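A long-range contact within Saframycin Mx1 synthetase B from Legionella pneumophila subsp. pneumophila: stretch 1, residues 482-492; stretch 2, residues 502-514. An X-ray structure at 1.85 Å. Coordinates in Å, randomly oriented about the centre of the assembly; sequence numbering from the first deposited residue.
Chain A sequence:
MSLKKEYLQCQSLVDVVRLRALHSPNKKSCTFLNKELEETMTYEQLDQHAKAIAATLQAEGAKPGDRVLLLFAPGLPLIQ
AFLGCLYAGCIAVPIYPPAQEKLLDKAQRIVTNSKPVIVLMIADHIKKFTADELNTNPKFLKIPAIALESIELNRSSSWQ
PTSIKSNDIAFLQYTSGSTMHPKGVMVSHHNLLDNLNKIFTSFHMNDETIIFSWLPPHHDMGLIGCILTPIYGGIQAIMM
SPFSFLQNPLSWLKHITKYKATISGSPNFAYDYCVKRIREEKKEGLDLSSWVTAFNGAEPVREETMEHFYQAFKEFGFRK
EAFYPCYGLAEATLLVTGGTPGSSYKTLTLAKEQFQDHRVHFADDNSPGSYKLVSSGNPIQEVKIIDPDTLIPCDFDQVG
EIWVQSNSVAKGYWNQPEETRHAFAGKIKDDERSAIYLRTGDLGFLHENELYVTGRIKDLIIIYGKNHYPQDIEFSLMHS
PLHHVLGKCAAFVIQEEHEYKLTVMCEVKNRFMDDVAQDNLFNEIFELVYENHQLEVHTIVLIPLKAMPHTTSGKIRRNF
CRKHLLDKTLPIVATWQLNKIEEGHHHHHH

Stretch 1 (482-492) LHHVLGKCAAF
Stretch 2, residues 502-514: LTVMCEVKNRFMD

A beta bulge interrupts this antiparallel pairing, and a glutamate side chain repairs the break. An extra residue in one strand leaves a backbone amide without a partner across the sheet, and a side chain can supply the acceptor. The register slips by one residue between the Leu486–Val508 and Cys489–Cys506 pairs, so Gly487 and Lys488 together face Glu507. Gly487 N donates to Glu507 O (2.9 Å) and Glu507 N to Lys488 O (2.8 Å), while Lys488 N, the additional amide, donates to Glu507 OE1 at 2.8 Å and 172°. Glu507 reaches it with chi1 m, chi2 t and chi3 -25°. Gly487 adopts phi/psi -102/-124, and an ideal CB there would lie 2.4 Å from Glu507 OE1, a clash; the missing side chain leaves room for the carboxylate.

The axes of strands 486-492 and 502-508 make an angle of 151° between their N-to-C directions, close to antiparallel; beyond the bulge the pairing is regular. Ala490 and Met505, a selenomethionine, form a hydrogen-bonded pair: Ala490 N to Met505 O is 2.9 Å and Met505 N to Ala490 O 2.8 Å. Phe492 and Thr503 repeat the pattern, with Phe492 N to Thr503 O at 3.0 Å and Thr503 N to Phe492 O at 2.7 Å. Between them sits the non-hydrogen-bonded pair Ala491–Val504, CA to CA 4.4 Å, with Ala491 CA 3.3 Å from Thr503 O in a CA-H...O contact.

Side chains alternate accordingly. Cys489 (chi1 p), Cys506 (m), Ala491 and Val504 (t) share one face; Cys489 CB lies 4.1 Å from Cys506 SG. On the other, the Phe492 ring (chi1 50°, chi2 94°) receives Thr503 CB over its face, 4.3 Å from the centroid.

Before the bulge, a 3-10 segment, 482-485, leads into the strand. Lys509 follows its own strand and closes this end twice: Lys509 N donates to Val485 O (3.0 Å), and its extended side chain, chi1 m then all t, carries Lys509 NZ to 2.9 Å from His484 O.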

# COMPACT_ATOMS: atom_id res chain seq x y z
N LEU A 482 21.24 14.50 -1.88
CA LEU A 482 21.92 13.64 -2.84
C LEU A 482 22.48 14.43 -4.01
O LEU A 482 23.45 14.03 -4.61
CB LEU A 482 20.97 12.56 -3.36
CG LEU A 482 20.67 11.37 -2.45
CD1 LEU A 482 20.29 11.80 -1.05
CD2 LEU A 482 19.59 10.48 -3.07
N HIS A 483 21.85 15.55 -4.37
CA HIS A 483 22.31 16.26 -5.56
C HIS A 483 23.77 16.71 -5.44
O HIS A 483 24.42 16.96 -6.46
CB HIS A 483 21.39 17.45 -5.89
CG HIS A 483 21.73 18.70 -5.15
ND1 HIS A 483 21.27 18.97 -3.89
CD2 HIS A 483 22.51 19.76 -5.50
CE1 HIS A 483 21.74 20.14 -3.48
NE2 HIS A 483 22.50 20.63 -4.44
N HIS A 484 24.28 16.80 -4.21
CA HIS A 484 25.67 17.21 -4.03
C HIS A 484 26.74 16.26 -4.62
O HIS A 484 27.88 16.67 -4.79
CB HIS A 484 25.96 17.49 -2.54
CG HIS A 484 25.29 18.72 -2.02
ND1 HIS A 484 25.64 19.99 -2.42
CD2 HIS A 484 24.29 18.87 -1.12
CE1 HIS A 484 24.89 20.87 -1.80
NE2 HIS A 484 24.05 20.23 -1.01
N VAL A 485 26.37 15.02 -4.94
CA VAL A 485 27.33 14.09 -5.54
C VAL A 485 26.93 13.78 -6.99
O VAL A 485 27.56 12.96 -7.64
CB VAL A 485 27.46 12.76 -4.73
CG1 VAL A 485 27.78 13.03 -3.27
CG2 VAL A 485 26.18 11.88 -4.86
N LEU A 486 25.90 14.46 -7.48
CA LEU A 486 25.38 14.18 -8.81
C LEU A 486 25.48 15.37 -9.75
O LEU A 486 25.70 16.51 -9.32
CB LEU A 486 23.89 13.82 -8.74
CG LEU A 486 23.47 12.72 -7.77
CD1 LEU A 486 21.93 12.55 -7.81
CD2 LEU A 486 24.20 11.44 -8.10
N GLY A 487 25.27 15.09 -11.03
CA GLY A 487 25.05 16.12 -12.02
C GLY A 487 23.56 16.15 -12.30
O GLY A 487 22.75 16.30 -11.38
N LYS A 488 23.22 15.99 -13.57
CA LYS A 488 21.82 15.90 -14.00
C LYS A 488 21.22 14.50 -13.82
O LYS A 488 21.93 13.51 -13.66
CB LYS A 488 21.68 16.37 -15.45
CG LYS A 488 21.95 17.87 -15.63
CD LYS A 488 21.05 18.68 -14.73
CE LYS A 488 21.04 20.13 -15.14
NZ LYS A 488 22.44 20.64 -15.27
N CYS A 489 19.89 14.43 -13.84
CA CYS A 489 19.22 13.15 -13.67
C CYS A 489 17.97 13.06 -14.55
O CYS A 489 17.46 14.07 -15.05
CB CYS A 489 18.84 12.94 -12.20
SG CYS A 489 17.41 13.93 -11.62
N ALA A 490 17.47 11.85 -14.71
CA ALA A 490 16.27 11.63 -15.49
C ALA A 490 15.59 10.39 -14.93
O ALA A 490 16.26 9.48 -14.46
CB ALA A 490 16.62 11.44 -16.95
N ALA A 491 14.26 10.40 -14.94
CA ALA A 491 13.48 9.25 -14.47
C ALA A 491 12.45 8.91 -15.54
O ALA A 491 11.88 9.79 -16.15
CB ALA A 491 12.77 9.58 -13.17
N PHE A 492 12.21 7.63 -15.74
CA PHE A 492 11.26 7.21 -16.75
C PHE A 492 10.94 5.75 -16.54
O PHE A 492 11.67 5.04 -15.86
CB PHE A 492 11.81 7.42 -18.16
CG PHE A 492 13.19 6.88 -18.37
CD1 PHE A 492 13.39 5.61 -18.89
CD2 PHE A 492 14.30 7.62 -18.03
CE1 PHE A 492 14.66 5.09 -19.07
CE2 PHE A 492 15.59 7.11 -18.21
CZ PHE A 492 15.76 5.85 -18.74
N LEU A 502 10.40 1.26 -13.30
CA LEU A 502 10.75 2.64 -13.07
C LEU A 502 12.26 2.74 -13.05
O LEU A 502 12.93 2.02 -12.29
CB LEU A 502 10.17 3.11 -11.74
CG LEU A 502 10.59 4.48 -11.26
CD1 LEU A 502 10.38 5.56 -12.35
CD2 LEU A 502 9.87 4.84 -9.95
N THR A 503 12.81 3.63 -13.85
CA THR A 503 14.26 3.69 -14.05
C THR A 503 14.76 5.08 -13.76
O THR A 503 14.19 6.03 -14.23
CB THR A 503 14.59 3.34 -15.50
OG1 THR A 503 14.01 2.06 -15.82
CG2 THR A 503 16.11 3.28 -15.74
N VAL A 504 15.83 5.20 -12.98
CA VAL A 504 16.39 6.50 -12.67
C VAL A 504 17.82 6.52 -13.17
O VAL A 504 18.57 5.60 -12.88
CB VAL A 504 16.37 6.78 -11.15
CG1 VAL A 504 17.20 8.03 -10.83
CG2 VAL A 504 14.92 6.90 -10.63
N MSE A 505 18.19 7.53 -13.93
CA MSE A 505 19.58 7.65 -14.38
C MSE A 505 20.19 8.95 -13.84
O MSE A 505 19.57 10.00 -13.95
CB MSE A 505 19.66 7.66 -15.91
CG MSE A 505 21.07 7.60 -16.46
SE MSE A 505 21.03 7.48 -18.43
CE MSE A 505 20.33 5.64 -18.58
N CYS A 506 21.40 8.88 -13.28
CA CYS A 506 22.03 10.05 -12.68
C CYS A 506 23.45 10.19 -13.17
O CYS A 506 24.18 9.22 -13.20
CB CYS A 506 22.11 9.91 -11.15
SG CYS A 506 20.54 9.68 -10.34
N GLU A 507 23.84 11.40 -13.54
CA GLU A 507 25.27 11.70 -13.70
C GLU A 507 25.87 11.75 -12.30
O GLU A 507 25.22 12.22 -11.36
CB GLU A 507 25.46 13.05 -14.36
CG GLU A 507 24.87 13.17 -15.75
CD GLU A 507 25.08 14.58 -16.33
OE1 GLU A 507 25.22 15.54 -15.54
OE2 GLU A 507 25.10 14.70 -17.57
N VAL A 508 27.10 11.26 -12.14
CA VAL A 508 27.78 11.40 -10.87
C VAL A 508 29.00 12.28 -11.08
O VAL A 508 29.69 12.15 -12.10
CB VAL A 508 28.20 10.03 -10.25
CG1 VAL A 508 26.96 9.20 -9.90
CG2 VAL A 508 29.06 9.27 -11.21
N LYS A 509 29.24 13.20 -10.15
CA LYS A 509 30.41 14.06 -10.26
C LYS A 509 31.69 13.24 -10.35
O LYS A 509 32.56 13.55 -11.14
CB LYS A 509 30.52 15.04 -9.08
CG LYS A 509 29.38 16.06 -8.99
CD LYS A 509 29.52 16.95 -7.76
CE LYS A 509 28.41 17.97 -7.70
NZ LYS A 509 28.61 18.86 -6.52
N ASN A 510 31.80 12.24 -9.48
CA ASN A 510 33.00 11.41 -9.37
C ASN A 510 32.78 10.03 -9.97
O ASN A 510 32.17 9.14 -9.35
CB ASN A 510 33.49 11.32 -7.90
CG ASN A 510 34.86 10.65 -7.78
OD1 ASN A 510 35.23 9.84 -8.62
ND2 ASN A 510 35.62 10.99 -6.73
N ARG A 511 33.29 9.84 -11.18
CA ARG A 511 33.06 8.61 -11.94
C ARG A 511 33.82 7.42 -11.39
O ARG A 511 33.61 6.28 -11.83
CB ARG A 511 33.40 8.81 -13.42
CG ARG A 511 34.90 8.90 -13.74
CD ARG A 511 35.12 9.29 -15.20
NE ARG A 511 36.52 9.22 -15.58
CZ ARG A 511 37.19 8.08 -15.75
NH1 ARG A 511 36.57 6.92 -15.55
NH2 ARG A 511 38.47 8.08 -16.12
N PHE A 512 34.71 7.68 -10.45
CA PHE A 512 35.42 6.61 -9.75
C PHE A 512 34.72 6.22 -8.45
O PHE A 512 35.29 5.47 -7.67
CB PHE A 512 36.85 7.05 -9.44
CG PHE A 512 37.57 7.54 -10.64
CD1 PHE A 512 38.08 6.65 -11.57
CD2 PHE A 512 37.72 8.91 -10.86
CE1 PHE A 512 38.75 7.11 -12.69
CE2 PHE A 512 38.39 9.38 -11.99
CZ PHE A 512 38.90 8.48 -12.90
N MSE A 513 33.51 6.72 -8.23
CA MSE A 513 32.78 6.41 -6.99
C MSE A 513 32.95 4.95 -6.62
O MSE A 513 32.67 4.07 -7.43
CB MSE A 513 31.29 6.75 -7.13
CG MSE A 513 30.49 6.55 -5.86
SE MSE A 513 28.65 7.03 -6.22
CE MSE A 513 28.84 8.97 -6.54
N ASP A 514 33.44 4.69 -5.41
CA ASP A 514 33.76 3.31 -5.00
C ASP A 514 32.50 2.48 -4.74
O ASP A 514 31.39 3.03 -4.66
CB ASP A 514 34.73 3.27 -3.81
CG ASP A 514 34.18 3.95 -2.56
OD1 ASP A 514 33.06 3.61 -2.11
OD2 ASP A 514 34.90 4.82 -2.00